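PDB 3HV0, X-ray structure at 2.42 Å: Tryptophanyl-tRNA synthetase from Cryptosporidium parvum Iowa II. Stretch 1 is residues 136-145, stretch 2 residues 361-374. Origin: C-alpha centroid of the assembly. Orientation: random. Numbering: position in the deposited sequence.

Stretch 1 (136-145) YENMKDIIAC
Stretch 2 (361-374) NHQKNREAINDDVI

One arginine side chain makes both salt bridges of the contact: Arg 366 reaches two carboxylates and a backbone carbonyl of stretch 1, although the touching residues lie at least 218 positions apart in the chain. Its chi1 to chi3 are all t (-162°, -169°, -167°) and chi4 is -91°, so the extended chain carries the guanidinium along helix 136-143. Arg 366 NE donates to Asp 141 OD2 at 2.7 Å, and Arg 366 NH2 to Glu 137 OE1 at 2.6 Å, nearly straight at 175°; both are salt bridges, with the carboxylate oxygens near the guanidinium plane. Arg 366 NH2 also donates to Glu 137 O at 3.0 Å. The acidic residues are one helical turn apart, which suits this reach: Asp 141 has chi1 m, and Glu 137 is m, m with chi3 -29°. Lys 140, m then t throughout, covers one guanidinium face, with its CD 3.4 Å from Arg 366 NH2.

Stretch 1 enters already helical; Ala 144 has phi/psi -63/-10 and Cys 145 -79/-5. In stretch 2, the N-to-C directions of helix 361-367 and helix 136-143 differ by 115°, with the axes 8.7 Å apart at closest approach. The CA atoms of Ala 144 and Arg 366 lie 5.0 Å apart, the nearest pair in the register. The side chain of Ala 144 is a lone methyl pointing toward stretch 2, and its CB sits over one face of the His 362 ring, 3.8 Å from the centroid. His 362 (chi1 t, chi2 -87°) presents its ring edge to the helix, and His 362 NE2 donates to Asp 141 O at 3.0 Å. A weak hydrogen bond from Asn 365 ND2 to Ala 144 O, 3.3 Å, adds a further link.

Beyond helix 361-367, Ala 368 (-87/13), Ile 369 (-113/110) and Asn 370 (-116/177) lead into a second helix beginning at Asp 371. Asn 370, chi1 p, caps it by accepting from Val 373 N at OD1, 2.9 Å. Ile 369 (m, t) points toward stretch 1: its CD1 approaches Lys 140 O tightly at 2.9 Å and lies 3.5 Å from Ile 143 CG2 and 4.0 Å from Ala 144 CB. Ile 374, also m, t, fits as a knob among Tyr 136, Met 139, Lys 140 and Ile 143. Ile 374 CG2 meets Met 139 CE at 3.6 Å and Tyr 136 CE1 at 3.9 Å, while Ile 374 CG1 lies 4.2 Å from Ile 143 CD1. Ile 369, Ile 374 and Ile 143 are buried, and their apolar side chains need no polar partner there; the whole contact buries 727 Å² summed over both sides.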

# COMPACT_ATOMS: atom_id res chain seq x y z
N TYR A 136 8.60 -8.72 15.65
CA TYR A 136 10.01 -9.05 15.84
C TYR A 136 10.22 -10.18 16.85
O TYR A 136 11.10 -11.02 16.66
CB TYR A 136 10.89 -7.82 16.12
CG TYR A 136 11.50 -7.35 14.82
CD1 TYR A 136 12.85 -7.53 14.53
CD2 TYR A 136 10.69 -6.79 13.83
CE1 TYR A 136 13.38 -7.12 13.28
CE2 TYR A 136 11.20 -6.37 12.61
CZ TYR A 136 12.53 -6.54 12.33
OH TYR A 136 12.97 -6.11 11.10
N GLU A 137 9.40 -10.22 17.89
CA GLU A 137 9.47 -11.32 18.84
C GLU A 137 9.03 -12.60 18.16
O GLU A 137 9.67 -13.65 18.31
CB GLU A 137 8.62 -11.05 20.07
CG GLU A 137 9.10 -9.89 20.91
CD GLU A 137 10.49 -10.11 21.47
OE1 GLU A 137 10.86 -11.28 21.68
OE2 GLU A 137 11.20 -9.12 21.70
N ASN A 138 7.93 -12.51 17.42
CA ASN A 138 7.44 -13.64 16.60
C ASN A 138 8.51 -14.23 15.67
O ASN A 138 8.57 -15.44 15.53
CB ASN A 138 6.22 -13.22 15.79
CG ASN A 138 4.95 -13.13 16.63
OD1 ASN A 138 3.86 -13.10 16.07
ND2 ASN A 138 5.07 -13.09 17.97
N MET A 139 9.34 -13.38 15.06
CA MET A 139 10.45 -13.86 14.21
C MET A 139 11.39 -14.79 14.95
O MET A 139 11.86 -15.78 14.38
CB MET A 139 11.32 -12.71 13.68
CG MET A 139 10.62 -11.80 12.72
SD MET A 139 11.73 -10.74 11.78
CE MET A 139 13.13 -11.85 11.60
N LYS A 140 11.68 -14.46 16.21
CA LYS A 140 12.52 -15.29 17.05
C LYS A 140 11.92 -16.69 17.23
O LYS A 140 12.64 -17.71 17.14
CB LYS A 140 12.74 -14.65 18.43
CG LYS A 140 13.49 -13.33 18.41
CD LYS A 140 13.51 -12.66 19.78
CE LYS A 140 14.63 -11.62 19.85
NZ LYS A 140 14.64 -10.82 21.10
N ASP A 141 10.63 -16.75 17.51
CA ASP A 141 9.94 -18.03 17.60
C ASP A 141 10.01 -18.74 16.26
O ASP A 141 10.13 -19.95 16.20
CB ASP A 141 8.46 -17.84 17.93
CG ASP A 141 8.21 -17.20 19.28
OD1 ASP A 141 7.13 -16.58 19.43
OD2 ASP A 141 9.06 -17.31 20.18
N ILE A 142 9.89 -17.98 15.17
CA ILE A 142 9.90 -18.57 13.84
C ILE A 142 11.28 -19.14 13.54
O ILE A 142 11.39 -20.30 13.13
CB ILE A 142 9.42 -17.60 12.76
CG1 ILE A 142 7.91 -17.39 12.90
CG2 ILE A 142 9.74 -18.13 11.35
CD1 ILE A 142 7.34 -16.26 12.11
N ILE A 143 12.32 -18.36 13.80
CA ILE A 143 13.71 -18.81 13.57
C ILE A 143 14.07 -20.00 14.48
O ILE A 143 14.86 -20.87 14.10
CB ILE A 143 14.72 -17.66 13.78
CG1 ILE A 143 14.52 -16.59 12.70
CG2 ILE A 143 16.16 -18.17 13.74
CD1 ILE A 143 15.04 -15.24 13.10
N ALA A 144 13.47 -20.03 15.66
CA ALA A 144 13.68 -21.14 16.61
C ALA A 144 13.22 -22.51 16.09
O ALA A 144 13.51 -23.51 16.72
CB ALA A 144 13.02 -20.82 17.96
N CYS A 145 12.51 -22.57 14.97
CA CYS A 145 12.12 -23.84 14.35
C CYS A 145 13.26 -24.49 13.53
O CYS A 145 13.10 -25.60 13.00
CB CYS A 145 10.90 -23.64 13.44
SG CYS A 145 9.35 -23.00 14.26
N ASN A 361 12.38 -27.40 24.15
CA ASN A 361 13.29 -27.46 23.00
C ASN A 361 13.19 -26.20 22.12
O ASN A 361 14.19 -25.72 21.60
CB ASN A 361 12.99 -28.71 22.16
CG ASN A 361 14.15 -29.12 21.27
OD1 ASN A 361 14.45 -28.47 20.27
ND2 ASN A 361 14.79 -30.22 21.62
N HIS A 362 11.97 -25.69 21.97
CA HIS A 362 11.77 -24.43 21.28
C HIS A 362 12.34 -23.25 22.08
O HIS A 362 12.94 -22.35 21.50
CB HIS A 362 10.27 -24.21 20.96
CG HIS A 362 9.99 -22.93 20.24
ND1 HIS A 362 9.77 -21.74 20.90
CD2 HIS A 362 9.95 -22.64 18.92
CE1 HIS A 362 9.59 -20.77 20.02
NE2 HIS A 362 9.68 -21.30 18.81
N GLN A 363 12.17 -23.26 23.40
CA GLN A 363 12.59 -22.13 24.23
C GLN A 363 14.11 -21.95 24.31
O GLN A 363 14.57 -20.80 24.34
CB GLN A 363 11.99 -22.22 25.63
CG GLN A 363 10.55 -21.74 25.68
CD GLN A 363 9.73 -22.40 26.80
OE1 GLN A 363 8.69 -21.87 27.22
NE2 GLN A 363 10.18 -23.56 27.25
N LYS A 364 14.86 -23.05 24.31
CA LYS A 364 16.33 -22.97 24.26
C LYS A 364 16.83 -22.53 22.89
O LYS A 364 17.75 -21.74 22.79
CB LYS A 364 17.00 -24.28 24.69
CG LYS A 364 16.81 -25.46 23.73
CD LYS A 364 18.01 -26.43 23.73
CE LYS A 364 18.18 -27.07 22.33
NZ LYS A 364 16.88 -27.41 21.66
N ASN A 365 16.21 -23.03 21.82
CA ASN A 365 16.53 -22.57 20.46
C ASN A 365 16.26 -21.08 20.29
O ASN A 365 16.95 -20.41 19.54
CB ASN A 365 15.71 -23.32 19.41
CG ASN A 365 16.17 -24.75 19.22
OD1 ASN A 365 17.28 -25.12 19.56
ND2 ASN A 365 15.29 -25.57 18.65
N ARG A 366 15.25 -20.58 21.00
CA ARG A 366 14.94 -19.15 20.98
C ARG A 366 15.97 -18.30 21.73
O ARG A 366 16.21 -17.15 21.35
CB ARG A 366 13.56 -18.89 21.58
CG ARG A 366 12.99 -17.55 21.20
CD ARG A 366 11.76 -17.21 22.02
NE ARG A 366 11.08 -16.06 21.43
CZ ARG A 366 11.29 -14.78 21.74
NH1 ARG A 366 12.16 -14.45 22.68
NH2 ARG A 366 10.60 -13.84 21.12
N GLU A 367 16.59 -18.86 22.78
CA GLU A 367 17.63 -18.12 23.51
C GLU A 367 18.85 -17.83 22.64
O GLU A 367 19.60 -16.92 22.94
CB GLU A 367 18.12 -18.85 24.77
CG GLU A 367 17.07 -19.37 25.71
CD GLU A 367 17.65 -19.95 26.99
OE1 GLU A 367 18.23 -19.19 27.78
OE2 GLU A 367 17.51 -21.17 27.22
N ALA A 368 19.04 -18.61 21.57
CA ALA A 368 20.18 -18.44 20.66
C ALA A 368 19.89 -17.44 19.55
O ALA A 368 20.64 -17.37 18.58
CB ALA A 368 20.57 -19.77 20.05
N ILE A 369 18.82 -16.67 19.68
CA ILE A 369 18.42 -15.76 18.63
C ILE A 369 18.58 -14.32 19.10
O ILE A 369 17.83 -13.84 19.95
CB ILE A 369 16.95 -16.03 18.21
CG1 ILE A 369 16.78 -17.52 17.95
CG2 ILE A 369 16.57 -15.19 17.00
CD1 ILE A 369 15.56 -17.87 17.17
N ASN A 370 19.55 -13.63 18.51
CA ASN A 370 19.83 -12.21 18.78
C ASN A 370 19.59 -11.38 17.51
O ASN A 370 19.28 -11.94 16.46
CB ASN A 370 21.27 -12.06 19.30
CG ASN A 370 22.29 -12.69 18.38
OD1 ASN A 370 22.13 -12.68 17.16
ND2 ASN A 370 23.34 -13.27 18.95
N ASP A 371 19.74 -10.06 17.61
CA ASP A 371 19.55 -9.17 16.46
C ASP A 371 20.48 -9.48 15.29
O ASP A 371 20.15 -9.21 14.15
CB ASP A 371 19.74 -7.70 16.85
CG ASP A 371 18.62 -7.19 17.72
OD1 ASP A 371 17.53 -7.79 17.67
OD2 ASP A 371 18.83 -6.20 18.45
N ASP A 372 21.63 -10.07 15.57
CA ASP A 372 22.55 -10.44 14.51
C ASP A 372 22.04 -11.63 13.72
O ASP A 372 22.28 -11.72 12.51
CB ASP A 372 23.92 -10.78 15.07
CG ASP A 372 24.98 -10.71 14.02
OD1 ASP A 372 25.04 -9.65 13.33
OD2 ASP A 372 25.75 -11.69 13.87
N VAL A 373 21.37 -12.55 14.40
CA VAL A 373 20.79 -13.70 13.74
C VAL A 373 19.60 -13.25 12.94
O VAL A 373 19.44 -13.62 11.78
CB VAL A 373 20.38 -14.78 14.75
CG1 VAL A 373 19.54 -15.83 14.07
CG2 VAL A 373 21.63 -15.41 15.37
N ILE A 374 18.76 -12.42 13.56
CA ILE A 374 17.60 -11.86 12.87
C ILE A 374 18.03 -11.22 11.57
O ILE A 374 17.48 -11.53 10.53
CB ILE A 374 16.87 -10.84 13.74
CG1 ILE A 374 16.12 -11.57 14.86
CG2 ILE A 374 15.90 -10.02 12.90
CD1 ILE A 374 15.58 -10.67 15.95